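Local structure of endonuclease II (Enterobacteria phage t4, 2WSH) at residues Y68-A71 / I72-D76; D80-K83 / S84-H88. The protein nicks and cleaves cytosine-containing host DNA in a sequence-specific, magnesium-dependent manner, contributing to host DNA degradation so that nucleotides can be scavenged for phage DNA synthesis. The protein carries 1 engineered substitution. All coordinates share one frame; numbering follows the deposited sequence. Where two conformers were deposited one is given.

Interaction 1 (Y68-A71 / I72-D76)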
ATOM      1  N   TYR A  68       4.627  30.150  13.747  1.00 29.51           N
ATOM      2  CA  TYR A  68       4.169  30.402  15.111  1.00 21.91           C
ATOM      3  C   TYR A  68       5.033  31.460  15.775  1.00 23.85           C
ATOM      4  O   TYR A  68       4.524  32.443  16.307  1.00 23.70           O
ATOM      5  CB  TYR A  68       4.202  29.124  15.961  1.00 25.26           C
ATOM      6  CG  TYR A  68       3.131  28.108  15.637  1.00 27.56           C
ATOM      7  CD1 TYR A  68       1.787  28.446  15.672  1.00 22.96           C
ATOM      8  CD2 TYR A  68       3.467  26.798  15.319  1.00 25.08           C
ATOM      9  CE1 TYR A  68       0.807  27.514  15.380  1.00 23.58           C
ATOM     10  CE2 TYR A  68       2.494  25.861  15.028  1.00 22.80           C
ATOM     11  CZ  TYR A  68       1.168  26.223  15.061  1.00 25.20           C
ATOM     12  OH  TYR A  68       0.200  25.288  14.770  1.00 24.99           O
ATOM     13  N   ARG A  69       6.347  31.247  15.753  1.00 19.64           N
ATOM     14  CA  ARG A  69       7.285  32.171  16.374  1.00 24.72           C
ATOM     15  C   ARG A  69       7.113  33.599  15.860  1.00 20.74           C
ATOM     16  O   ARG A  69       7.040  34.549  16.644  1.00 24.92           O
ATOM     17  CB  ARG A  69       8.727  31.713  16.141  1.00 27.90           C
ATOM     18  CG  ARG A  69       9.754  32.779  16.475  1.00 29.28           C
ATOM     19  CD  ARG A  69      11.179  32.244  16.416  1.00 31.05           C
ATOM     20  NE  ARG A  69      12.125  33.218  16.957  1.00 32.98           N
ATOM     21  CZ  ARG A  69      12.687  34.190  16.245  1.00 38.96           C
ATOM     22  NH1 ARG A  69      12.406  34.319  14.955  1.00 34.66           N
ATOM     23  NH2 ARG A  69      13.530  35.035  16.823  1.00 39.85           N
ATOM     24  N   THR A  70       7.056  33.740  14.542  1.00 24.37           N
ATOM     25  CA  THR A  70       6.931  35.050  13.915  1.00 31.99           C
ATOM     26  C   THR A  70       5.630  35.748  14.301  1.00 25.87           C
ATOM     27  O   THR A  70       5.644  36.900  14.732  1.00 25.15           O
ATOM     28  CB  THR A  70       7.010  34.946  12.387  1.00 31.82           C
ATOM     29  OG1 THR A  70       8.278  34.395  12.018  1.00 33.05           O
ATOM     30  CG2 THR A  70       6.852  36.322  11.751  1.00 34.98           C
ATOM     31  N   ALA A  71       4.512  35.045  14.147  1.00 27.93           N
ATOM     32  CA  ALA A  71       3.207  35.598  14.499  1.00 22.22           C
ATOM     33  C   ALA A  71       3.222  36.151  15.916  1.00 27.73           C
ATOM     34  O   ALA A  71       2.692  37.232  16.177  1.00 22.15           O
ATOM     35  CB  ALA A  71       2.116  34.543  14.350  1.00 22.09           C
ATOM     36  N   ILE A  72       3.843  35.411  16.827  1.00 20.66           N
ATOM     37  CA  ILE A  72       3.866  35.796  18.235  1.00 24.81           C
ATOM     38  C   ILE A  72       4.800  36.976  18.486  1.00 27.81           C
ATOM     39  O   ILE A  72       4.431  37.936  19.164  1.00 25.14           O
ATOM     40  CB  ILE A  72       4.266  34.603  19.136  1.00 26.42           C
ATOM     41  CG1 ILE A  72       3.209  33.497  19.040  1.00 21.67           C
ATOM     42  CG2 ILE A  72       4.459  35.059  20.582  1.00 28.72           C
ATOM     43  CD1 ILE A  72       3.632  32.178  19.651  1.00 28.17           C
ATOM     44  N   ASN A  73       6.009  36.901  17.940  1.00 27.31           N
ATOM     45  CA  ASN A  73       6.981  37.977  18.098  1.00 28.27           C
ATOM     46  C   ASN A  73       6.504  39.285  17.470  1.00 22.95           C
ATOM     47  O   ASN A  73       6.790  40.367  17.980  1.00 30.55           O
ATOM     48  CB  ASN A  73       8.337  37.575  17.514  1.00 29.24           C
ATOM     49  CG  ASN A  73       9.109  36.634  18.423  1.00 30.25           C
ATOM     50  OD1 ASN A  73       8.691  36.353  19.547  1.00 30.24           O
ATOM     51  ND2 ASN A  73      10.250  36.153  17.943  1.00 28.90           N
ATOM     52  N   ARG A  74       5.773  39.176  16.367  1.00 22.85           N
ATOM     53  CA  ARG A  74       5.255  40.353  15.678  1.00 29.85           C
ATOM     54  C   ARG A  74       3.929  40.819  16.269  1.00 32.56           C
ATOM     55  O   ARG A  74       3.396  41.854  15.871  1.00 26.82           O
ATOM     56  CB  ARG A  74       5.083  40.068  14.185  1.00 30.05           C
ATOM     57  CG  ARG A  74       6.391  39.836  13.453  1.00 33.13           C
ATOM     58  CD  ARG A  74       7.296  41.046  13.603  1.00 39.07           C
ATOM     59  NE  ARG A  74       8.598  40.846  12.975  1.00 56.64           N
ATOM     60  CZ  ARG A  74       9.479  41.819  12.764  1.00 55.87           C
ATOM     61  NH1 ARG A  74       9.193  43.063  13.131  1.00 57.33           N
ATOM     62  NH2 ARG A  74      10.642  41.550  12.189  1.00 42.80           N
ATOM     63  N   LYS A  75       3.398  40.052  17.216  1.00 27.88           N
ATOM     64  CA  LYS A  75       2.083  40.340  17.779  1.00 25.30           C
ATOM     65  C   LYS A  75       1.056  40.453  16.659  1.00 27.87           C
ATOM     66  O   LYS A  75       0.209  41.343  16.660  1.00 29.30           O
ATOM     67  CB  LYS A  75       2.119  41.623  18.612  1.00 27.24           C
ATOM     68  CG  LYS A  75       2.949  41.506  19.885  1.00 33.55           C
ATOM     69  CD  LYS A  75       3.175  42.862  20.538  1.00 46.45           C
ATOM     70  CE  LYS A  75       3.835  42.715  21.902  1.00 51.14           C
ATOM     71  NZ  LYS A  75       5.087  41.905  21.837  1.00 48.44           N
ATOM     72  N   ASP A  76       1.149  39.535  15.703  1.00 23.60           N
ATOM     73  CA  ASP A  76       0.275  39.516  14.538  1.00 20.69           C
ATOM     74  C   ASP A  76      -1.001  38.719  14.814  1.00 21.81           C
ATOM     75  O   ASP A  76      -0.951  37.512  15.050  1.00 28.81           O
ATOM     76  CB  ASP A  76       1.032  38.916  13.356  1.00 25.62           C
ATOM     77  CG  ASP A  76       0.230  38.928  12.077  1.00 28.88           C
ATOM     78  OD1 ASP A  76      -0.834  39.582  12.028  1.00 27.20           O
ATOM     79  OD2 ASP A  76       0.676  38.275  11.111  1.00 25.77           O
TER
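R69 and N73 meet one turn apart near the end of helix 61-73, which closes with a Schellman motif. The amide nitrogen ND2 of N73 comes over one face of the R69 guanidinium, shifted toward its rim, at 3.6 Å from CZ of R69. With the two flat groups 79° apart, the amide stands nearly upright on that face instead of stacking on it. R69 reaches the spot because its CG is anti to the backbone N (chi1 167°) and the chain then runs extended to NE. On the outer surface, T70 and R74 repeat the one-turn spacing more loosely: CG2 of T70 lies 3.9 Å from CG of R74, whose chain bends at chi2 and whose CG also rests on T70 O. I72 lays its CG1 over the carbonyl oxygen of Y68.

Under these side chains the usual helical bonds run on, R74 N reaching T70 O at 2.8 Å, until K75 adopts a positive phi (54°). K75 N bonds back to I72 O in the last turn. Further out, the polar ends are held by other parts of the same chain. R69 NE donates to I31 O and N73 OD1 accepts from I31 N, so one loop residue holds both members of the crossed pair in place. D76 OD1 bonds to T78 OG1 just beyond the turn. The motif is completed by the wider bond from D76 N to A71 O, 2.8 Å long and lying in the carbonyl plane.

Interaction 2 (D80-K83 / S84-H88); sequences DSTK and SALIH. With PO4 (phosphate ion), chain E.
L86 lies back over T82, one turn earlier at the start of helix 82-92, and its side chain can be followed outward over the T82 carbonyl. CB faces two backbone oxygens, at 3.5 Å from both T82 O and K83 O. CG then comes closer to T82 O, at 3.2 Å, because it is anti to its own carbonyl carbon (chi1 -69°) and so leans toward the preceding turn. CD1 lies against both T82 O and the methyl CG2 of T82; the CG2 to CD1 distance of 3.5 Å is tight for two carbons. The two side chains lie side by side and point the same way, while L86 also packs on W136.

The same carbonyl accepts L86 N at 2.8 Å. S81 fills the N-cap position without a capping bond from its side chain, but its carbonyl O receives A85 N and opens the series of helical bonds. I87 repeats the approach to a carbonyl one residue on, with CG1 at 3.2 Å from K83 O.

K83 leaves the helix on another side. A bend at chi3 carries its NZ to a bound phosphate, where it donates to O3 at 2.7 Å. Y44, Y54 and R64 also bond to this ion, so the first turn of the helix supplies a lysine to a cluster of tyrosines and an arginine consistent with the catalytic pocket of the GIY-YIG fold.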
ATOM      1  N   ASP A  80      -5.361  33.966  11.810  1.00 47.25           N
ATOM      2  CA  ASP A  80      -6.132  32.863  12.375  1.00 56.54           C
ATOM      3  C   ASP A  80      -5.216  32.414  13.499  1.00 51.83           C
ATOM      4  O   ASP A  80      -4.462  31.445  13.372  1.00 56.24           O
ATOM      5  CB  ASP A  80      -6.350  31.731  11.371  1.00 57.64           C
ATOM      6  CG  ASP A  80      -6.780  30.429  12.038  1.00 65.23           C
ATOM      7  OD1 ASP A  80      -7.185  30.464  13.221  1.00 69.84           O
ATOM      8  OD2 ASP A  80      -6.710  29.369  11.380  1.00 66.29           O
ATOM      9  N   SER A  81      -5.276  33.159  14.593  1.00 45.61           N
ATOM     10  CA  SER A  81      -4.178  33.230  15.541  1.00 36.50           C
ATOM     11  C   SER A  81      -4.525  32.677  16.910  1.00 41.07           C
ATOM     12  O   SER A  81      -3.836  32.961  17.887  1.00 33.89           O
ATOM     13  CB  SER A  81      -3.764  34.691  15.689  1.00 42.10           C
ATOM     14  OG  SER A  81      -4.917  35.505  15.844  1.00 33.31           O
ATOM     15  N   THR A  82      -5.597  31.899  16.987  1.00 36.00           N
ATOM     16  CA  THR A  82      -5.998  31.321  18.259  1.00 27.08           C
ATOM     17  C   THR A  82      -4.863  30.481  18.845  1.00 26.62           C
ATOM     18  O   THR A  82      -4.493  30.649  20.007  1.00 24.65           O
ATOM     19  CB  THR A  82      -7.278  30.481  18.121  1.00 31.84           C
ATOM     20  OG1 THR A  82      -8.408  31.356  17.998  1.00 43.73           O
ATOM     21  CG2 THR A  82      -7.467  29.606  19.334  1.00 28.43           C
ATOM     22  N   LYS A  83      -4.298  29.593  18.033  1.00 19.24           N
ATOM     23  CA  LYS A  83      -3.200  28.750  18.489  1.00 25.26           C
ATOM     24  C   LYS A  83      -1.976  29.577  18.881  1.00 29.20           C
ATOM     25  O   LYS A  83      -1.376  29.347  19.931  1.00 26.52           O
ATOM     26  CB  LYS A  83      -2.832  27.707  17.430  1.00 22.71           C
ATOM     27  CG  LYS A  83      -3.689  26.454  17.467  1.00 26.19           C
ATOM     28  CD  LYS A  83      -3.236  25.458  16.412  1.00 27.14           C
ATOM     29  CE  LYS A  83      -3.342  26.056  15.019  1.00 28.49           C
ATOM     30  NZ  LYS A  83      -2.680  25.193  14.010  1.00 42.96           N
ATOM     31  N   SER A  84      -1.606  30.536  18.039  0.58 25.77           N
ATOM     32  CA  SER A  84      -0.473  31.401  18.349  0.58 26.66           C
ATOM     33  C   SER A  84      -0.726  32.144  19.655  0.58 27.68           C
ATOM     34  O   SER A  84       0.187  32.342  20.456  0.58 28.39           O
ATOM     35  CB  SER A  84      -0.209  32.391  17.211  0.58 27.97           C
ATOM     36  OG  SER A  84       0.286  31.725  16.062  0.58 32.09           O
ATOM     37  N   ALA A  85      -1.976  32.543  19.870  1.00 27.59           N
ATOM     38  CA  ALA A  85      -2.356  33.255  21.088  1.00 27.16           C
ATOM     39  C   ALA A  85      -2.311  32.339  22.308  1.00 21.99           C
ATOM     40  O   ALA A  85      -1.954  32.768  23.408  1.00 28.01           O
ATOM     41  CB  ALA A  85      -3.743  33.868  20.937  1.00 22.11           C
ATOM     42  N   LEU A  86      -2.681  31.078  22.114  1.00 25.13           N
ATOM     43  CA  LEU A  86      -2.638  30.099  23.197  1.00 23.76           C
ATOM     44  C   LEU A  86      -1.193  29.787  23.582  1.00 24.33           C
ATOM     45  O   LEU A  86      -0.862  29.676  24.762  1.00 24.12           O
ATOM     46  CB  LEU A  86      -3.367  28.817  22.786  1.00 24.93           C
ATOM     47  CG  LEU A  86      -4.889  28.941  22.637  1.00 33.88           C
ATOM     48  CD1 LEU A  86      -5.419  27.937  21.629  1.00 29.72           C
ATOM     49  CD2 LEU A  86      -5.580  28.777  23.977  1.00 26.32           C
ATOM     50  N   ILE A  87      -0.337  29.651  22.575  1.00 23.80           N
ATOM     51  CA  ILE A  87       1.080  29.400  22.796  1.00 16.88           C
ATOM     52  C   ILE A  87       1.720  30.555  23.567  1.00 27.32           C
ATOM     53  O   ILE A  87       2.515  30.345  24.483  1.00 21.70           O
ATOM     54  CB  ILE A  87       1.826  29.208  21.459  1.00 20.94           C
ATOM     55  CG1 ILE A  87       1.356  27.928  20.761  1.00 18.66           C
ATOM     56  CG2 ILE A  87       3.331  29.180  21.679  1.00 19.71           C
ATOM     57  CD1 ILE A  87       1.847  27.801  19.319  1.00 19.36           C
ATOM     58  N   HIS A  88       1.357  31.780  23.201  1.00 28.09           N
ATOM     59  CA  HIS A  88       1.943  32.954  23.837  1.00 27.88           C
ATOM     60  C   HIS A  88       1.548  33.089  25.307  1.00 25.47           C
ATOM     61  O   HIS A  88       2.372  33.463  26.142  1.00 31.83           O
ATOM     62  CB  HIS A  88       1.590  34.230  23.069  1.00 29.84           C
ATOM     63  CG  HIS A  88       2.348  35.434  23.532  1.00 30.80           C
ATOM     64  ND1 HIS A  88       1.790  36.693  23.586  1.00 44.53           N
ATOM     65  CD2 HIS A  88       3.619  35.567  23.980  1.00 37.85           C
ATOM     66  CE1 HIS A  88       2.689  37.552  24.033  1.00 44.97           C
ATOM     67  NE2 HIS A  88       3.807  36.895  24.281  1.00 45.98           N
TER
HETATM   68  P   PO4 E1133      -1.696  23.800  11.065  1.00 68.17           P
HETATM   69  O1  PO4 E1133      -2.288  22.691  11.901  1.00 39.33           O
HETATM   70  O2  PO4 E1133      -1.838  23.468   9.598  1.00 62.29           O
HETATM   71  O3  PO4 E1133      -2.380  25.119  11.348  1.00 44.64           O
HETATM   72  O4  PO4 E1133      -0.239  23.906  11.435  1.00 47.20           O
HETATM   73  O   HOH W   1      -2.065  30.149  14.510  1.00 39.63           O

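How the interactions relate
Helices 61-73 and 82-92 follow each other in the chain, and interaction 1, at the end of the first, lies with its centre about 9 Å from that of interaction 2, at the start of the second. I72 packs against the second helix, with its CG1 3.5 Å from S84 O and its CG2 as close to CD2 of H88, and also touches I87. Nearer the phosphate the link is a polar one, since Y68 OH and K83 NZ probably hydrogen-bond at 3.0 Å. The Y68 side chain comes within about 4 Å of the ion and also bonds to Y44, so both helices border the anion site.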